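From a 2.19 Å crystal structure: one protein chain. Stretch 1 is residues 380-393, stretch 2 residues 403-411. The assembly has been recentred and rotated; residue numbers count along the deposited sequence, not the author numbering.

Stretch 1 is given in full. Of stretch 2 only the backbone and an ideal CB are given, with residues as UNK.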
# COMPACT_ATOMS: atom_id res chain seq x y z
N GLN A 380 -12.23 20.21 -8.98
CA GLN A 380 -12.21 21.48 -9.74
C GLN A 380 -12.70 21.25 -11.17
O GLN A 380 -13.44 22.05 -11.69
CB GLN A 380 -10.82 22.12 -9.72
CG GLN A 380 -10.40 22.66 -8.34
CD GLN A 380 -9.06 23.41 -8.36
OE1 GLN A 380 -8.10 23.02 -9.05
NE2 GLN A 380 -8.98 24.48 -7.58
N ARG A 381 -12.32 20.13 -11.78
CA ARG A 381 -12.73 19.79 -13.15
C ARG A 381 -14.19 19.26 -13.31
O ARG A 381 -14.85 19.55 -14.31
CB ARG A 381 -11.74 18.75 -13.70
CG ARG A 381 -11.91 18.53 -15.18
CD ARG A 381 -10.72 17.87 -15.88
NE ARG A 381 -11.03 17.97 -17.30
CZ ARG A 381 -10.75 19.04 -18.05
NH1 ARG A 381 -10.05 20.06 -17.54
NH2 ARG A 381 -11.12 19.07 -19.31
N TYR A 382 -14.68 18.49 -12.34
CA TYR A 382 -15.92 17.72 -12.52
C TYR A 382 -16.97 18.02 -11.45
O TYR A 382 -16.64 18.17 -10.27
CB TYR A 382 -15.64 16.19 -12.60
CG TYR A 382 -14.68 15.78 -13.71
CD1 TYR A 382 -15.00 16.04 -15.04
CD2 TYR A 382 -13.46 15.14 -13.44
CE1 TYR A 382 -14.15 15.69 -16.07
CE2 TYR A 382 -12.58 14.79 -14.47
CZ TYR A 382 -12.94 15.08 -15.79
OH TYR A 382 -12.15 14.76 -16.86
N ARG A 383 -18.22 18.12 -11.87
CA ARG A 383 -19.34 18.32 -10.92
C ARG A 383 -19.84 16.99 -10.31
O ARG A 383 -20.27 16.96 -9.15
CB ARG A 383 -20.51 19.13 -11.53
CG ARG A 383 -21.65 18.32 -12.16
CD ARG A 383 -23.06 18.84 -11.83
NE ARG A 383 -23.09 20.29 -11.65
CZ ARG A 383 -22.82 20.92 -10.50
NH1 ARG A 383 -22.52 20.23 -9.41
NH2 ARG A 383 -22.86 22.24 -10.45
N SER A 384 -19.78 15.91 -11.09
CA SER A 384 -20.22 14.60 -10.62
C SER A 384 -19.31 13.49 -11.17
O SER A 384 -18.69 13.64 -12.25
CB SER A 384 -21.67 14.34 -11.02
OG SER A 384 -21.76 14.06 -12.40
N ILE A 385 -19.20 12.42 -10.41
CA ILE A 385 -18.59 11.19 -10.90
C ILE A 385 -19.50 10.03 -10.52
O ILE A 385 -20.06 9.99 -9.43
CB ILE A 385 -17.10 11.00 -10.46
CG1 ILE A 385 -16.88 9.73 -9.64
CG2 ILE A 385 -16.51 12.24 -9.79
CD1 ILE A 385 -16.28 8.61 -10.47
N GLU A 386 -19.68 9.12 -11.45
CA GLU A 386 -20.43 7.90 -11.17
C GLU A 386 -19.75 6.68 -11.78
O GLU A 386 -19.43 6.65 -12.97
CB GLU A 386 -21.86 8.03 -11.64
CG GLU A 386 -21.98 8.69 -13.00
CD GLU A 386 -23.17 9.63 -13.10
OE1 GLU A 386 -24.30 9.13 -13.29
OE2 GLU A 386 -22.97 10.87 -13.03
N VAL A 387 -19.55 5.66 -10.95
CA VAL A 387 -18.95 4.41 -11.41
C VAL A 387 -20.04 3.35 -11.61
O VAL A 387 -21.02 3.31 -10.87
CB VAL A 387 -17.83 3.93 -10.45
CG1 VAL A 387 -16.92 5.09 -10.05
CG2 VAL A 387 -18.41 3.25 -9.21
N ALA A 388 -19.88 2.52 -12.63
CA ALA A 388 -20.88 1.49 -12.88
C ALA A 388 -20.74 0.36 -11.85
O ALA A 388 -19.64 -0.13 -11.61
CB ALA A 388 -20.76 0.96 -14.31
N GLU A 389 -21.87 -0.01 -11.25
CA GLU A 389 -21.96 -1.08 -10.25
C GLU A 389 -22.51 -2.34 -10.95
O GLU A 389 -23.30 -2.21 -11.90
CB GLU A 389 -22.92 -0.64 -9.12
CG GLU A 389 -22.61 0.71 -8.46
CD GLU A 389 -21.58 0.63 -7.34
OE1 GLU A 389 -21.31 1.67 -6.70
OE2 GLU A 389 -21.03 -0.45 -7.06
N PRO A 390 -22.11 -3.56 -10.49
CA PRO A 390 -21.23 -3.85 -9.36
C PRO A 390 -19.76 -3.79 -9.72
O PRO A 390 -19.38 -3.87 -10.89
CB PRO A 390 -21.58 -5.29 -8.99
CG PRO A 390 -22.02 -5.90 -10.28
CD PRO A 390 -22.69 -4.80 -11.06
N ILE A 391 -18.93 -3.67 -8.69
CA ILE A 391 -17.51 -3.57 -8.90
C ILE A 391 -16.80 -4.92 -8.71
O ILE A 391 -17.02 -5.61 -7.70
CB ILE A 391 -16.91 -2.48 -8.00
CG1 ILE A 391 -17.49 -1.13 -8.39
CG2 ILE A 391 -15.40 -2.46 -8.15
CD1 ILE A 391 -17.73 -0.24 -7.22
N ASN A 392 -15.97 -5.26 -9.69
CA ASN A 392 -15.03 -6.37 -9.61
C ASN A 392 -13.71 -5.93 -8.98
O ASN A 392 -13.07 -5.00 -9.47
CB ASN A 392 -14.79 -6.92 -11.02
CG ASN A 392 -16.03 -7.56 -11.62
OD1 ASN A 392 -16.68 -8.40 -10.98
ND2 ASN A 392 -16.37 -7.17 -12.85
N TYR A 393 -13.34 -6.60 -7.90
CA TYR A 393 -12.13 -6.32 -7.15
C TYR A 393 -10.98 -7.23 -7.54
O TYR A 393 -11.19 -8.37 -7.90
CB TYR A 393 -12.43 -6.43 -5.66
CG TYR A 393 -13.24 -5.27 -5.19
CD1 TYR A 393 -12.61 -4.12 -4.73
CD2 TYR A 393 -14.64 -5.30 -5.22
CE1 TYR A 393 -13.36 -3.02 -4.31
CE2 TYR A 393 -15.39 -4.20 -4.79
CZ TYR A 393 -14.73 -3.06 -4.34
OH TYR A 393 -15.41 -1.94 -3.90
N UNK A 403 -10.47 -4.02 -10.11
CA UNK A 403 -9.70 -4.58 -11.23
C UNK A 403 -9.86 -3.71 -12.48
O UNK A 403 -8.90 -3.47 -13.19
CB UNK A 403 -10.15 -6.01 -11.52
N UNK A 404 -11.12 -3.33 -12.75
CA UNK A 404 -11.55 -2.47 -13.87
C UNK A 404 -12.53 -1.43 -13.29
O UNK A 404 -12.99 -1.57 -12.15
CB UNK A 404 -12.20 -3.29 -14.99
N UNK A 405 -12.85 -0.38 -14.05
CA UNK A 405 -13.74 0.67 -13.52
C UNK A 405 -14.26 1.53 -14.66
O UNK A 405 -13.47 2.10 -15.43
CB UNK A 405 -13.01 1.54 -12.49
N UNK A 406 -15.58 1.56 -14.84
CA UNK A 406 -16.20 2.47 -15.81
C UNK A 406 -16.73 3.66 -15.07
O UNK A 406 -17.53 3.50 -14.15
CB UNK A 406 -17.32 1.79 -16.60
N UNK A 407 -16.27 4.85 -15.44
CA UNK A 407 -16.74 6.04 -14.75
C UNK A 407 -17.35 7.01 -15.73
O UNK A 407 -16.77 7.28 -16.79
CB UNK A 407 -15.60 6.71 -13.98
N UNK A 408 -18.52 7.50 -15.38
CA UNK A 408 -19.12 8.62 -16.07
C UNK A 408 -18.79 9.86 -15.27
O UNK A 408 -18.74 9.85 -14.04
CB UNK A 408 -20.63 8.44 -16.24
N UNK A 409 -18.57 10.93 -16.00
CA UNK A 409 -17.99 12.13 -15.45
C UNK A 409 -18.71 13.32 -16.10
O UNK A 409 -19.19 13.21 -17.23
CB UNK A 409 -16.48 12.18 -15.69
N UNK A 410 -18.79 14.45 -15.40
CA UNK A 410 -19.50 15.64 -15.90
C UNK A 410 -18.85 16.95 -15.41
O UNK A 410 -18.42 17.04 -14.26
CB UNK A 410 -20.96 15.59 -15.46
N UNK A 411 -18.80 17.95 -16.29
CA UNK A 411 -18.03 19.20 -16.06
C UNK A 411 -18.73 20.25 -15.19
O UNK A 411 -19.68 20.90 -15.61
CB UNK A 411 -17.70 19.84 -17.41

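Two strands run antiparallel here, 384-387 beside 407-410, their directions 168° apart; backbone hydrogen bonds hold the pairing while the side chains alternate between two faces.

Position 403 enters by its amide: its N donates to N392 O at 2.9 Å. Its ideal CB points toward stretch 1 and lies 3.7 Å from N392 O, but no pocket or charge waits there, so many polar residues would suit. The residue is E403, whose CB uses the approach while the carboxylate leads away.

At position 404 the CB points sideways and finds nothing of stretch 1 within 5.5 Å. Little is dictated, though a beta-branched residue fits the extended backbone (-134/167). It is T404.

Position 405 also has a CB out of reach, yet V387 and I391 offer apolar carbons beyond it. A side chain long enough to cross the gap is wanted: leucine, isoleucine or methionine. L405 takes chi1 t and chi2 p, bringing CD1 to 4.0 Å from V387 CB and 4.4 Å from I391 CG1.

At position 406 the backbone carries the contact, its O accepting from A388 N at 3.0 Å. The ideal CB is 4.2 Å from A388 CB, a small neighbour that asks for little; small or polar residues would do. S406 is small and polar; its hydroxyl makes no hydrogen bond to stretch 1, and its CB simply packs near A388 CB.

Position 407 sits opposite V387 in a non-hydrogen-bonded pair, on the face that carries I385 and V387. With I385 CD1 4.0 Å from the ideal CB, a compact beta-branched apolar residue is the natural answer. V407 places its CB 3.9 Å from I385 CD1 and 4.3 Å from V387 CG1.

Position 408 pairs with E386 through two hydrogen bonds, E386 N to its O at 2.9 Å and its N to E386 O at 2.7 Å. On this face the E386 side chain folds close, its CG 3.5 Å from the ideal CB. Alanine, serine or threonine could be considered; A408 meets the methylene with its CB alone.

Position 409 returns to the apolar face, where Y382 CD1 lies 4.2 Å from the ideal CB. A branched aliphatic could lay a methyl on that ring. V409 does so: CG2 stands over the ring face, 3.4 Å from its centroid and 10° off the normal, a CH-pi contact.

Position 410 is pinned at its backbone, N to S384 O at 3.3 Å and O from R383 N at 2.6 Å. The ideal CB is 3.5 Å from S384 OG, with R383 CG at 4.3 Å, so a small polar residue such as serine or threonine is reasonable. S410 has chi1 t, its OG 3.5 Å from R383 CG.

Position 411 points away overall, but R381 O and the Y382 ring are near, inviting a long donor such as lysine, arginine or glutamine. The cost is the charge on R381. R411 curls back: NH1 donates to R381 O at 3.3 Å and CD lies 3.7 Å from Y382 CE1, while its NH2 comes 2.9 Å from R381 NH2, two like charges in close contact, each NH2 lying over one face of the other guanidinium.

Stretch 2 (403-411) ETLSVAVSR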
# COMPACT_ATOMS: atom_id res chain seq x y z
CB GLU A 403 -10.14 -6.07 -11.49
CG GLU A 403 -9.61 -6.74 -12.76
CD GLU A 403 -9.20 -8.20 -12.56
OE1 GLU A 403 -9.86 -9.10 -13.13
OE2 GLU A 403 -8.19 -8.44 -11.83
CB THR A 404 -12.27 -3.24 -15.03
OG1 THR A 404 -13.56 -3.74 -14.62
CG2 THR A 404 -11.43 -4.35 -15.67
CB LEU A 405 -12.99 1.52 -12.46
CG LEU A 405 -13.81 2.34 -11.46
CD1 LEU A 405 -14.67 1.47 -10.53
CD2 LEU A 405 -12.88 3.23 -10.65
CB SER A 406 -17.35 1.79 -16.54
OG SER A 406 -17.00 0.44 -16.64
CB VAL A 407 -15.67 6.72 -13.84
CG1 VAL A 407 -14.49 5.79 -13.56
CG2 VAL A 407 -15.19 8.03 -14.40
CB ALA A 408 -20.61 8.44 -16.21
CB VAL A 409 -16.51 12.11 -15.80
CG1 VAL A 409 -16.23 12.91 -17.07
CG2 VAL A 409 -15.69 12.60 -14.62
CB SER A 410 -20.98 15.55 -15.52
OG SER A 410 -21.53 16.83 -15.36
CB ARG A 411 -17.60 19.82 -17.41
CG ARG A 411 -16.69 18.91 -18.23
CD ARG A 411 -15.28 18.83 -17.65
NE ARG A 411 -14.33 19.57 -18.50
CZ ARG A 411 -13.73 20.77 -18.16
NH1 ARG A 411 -13.97 21.32 -16.95
NH2 ARG A 411 -12.90 21.35 -19.03
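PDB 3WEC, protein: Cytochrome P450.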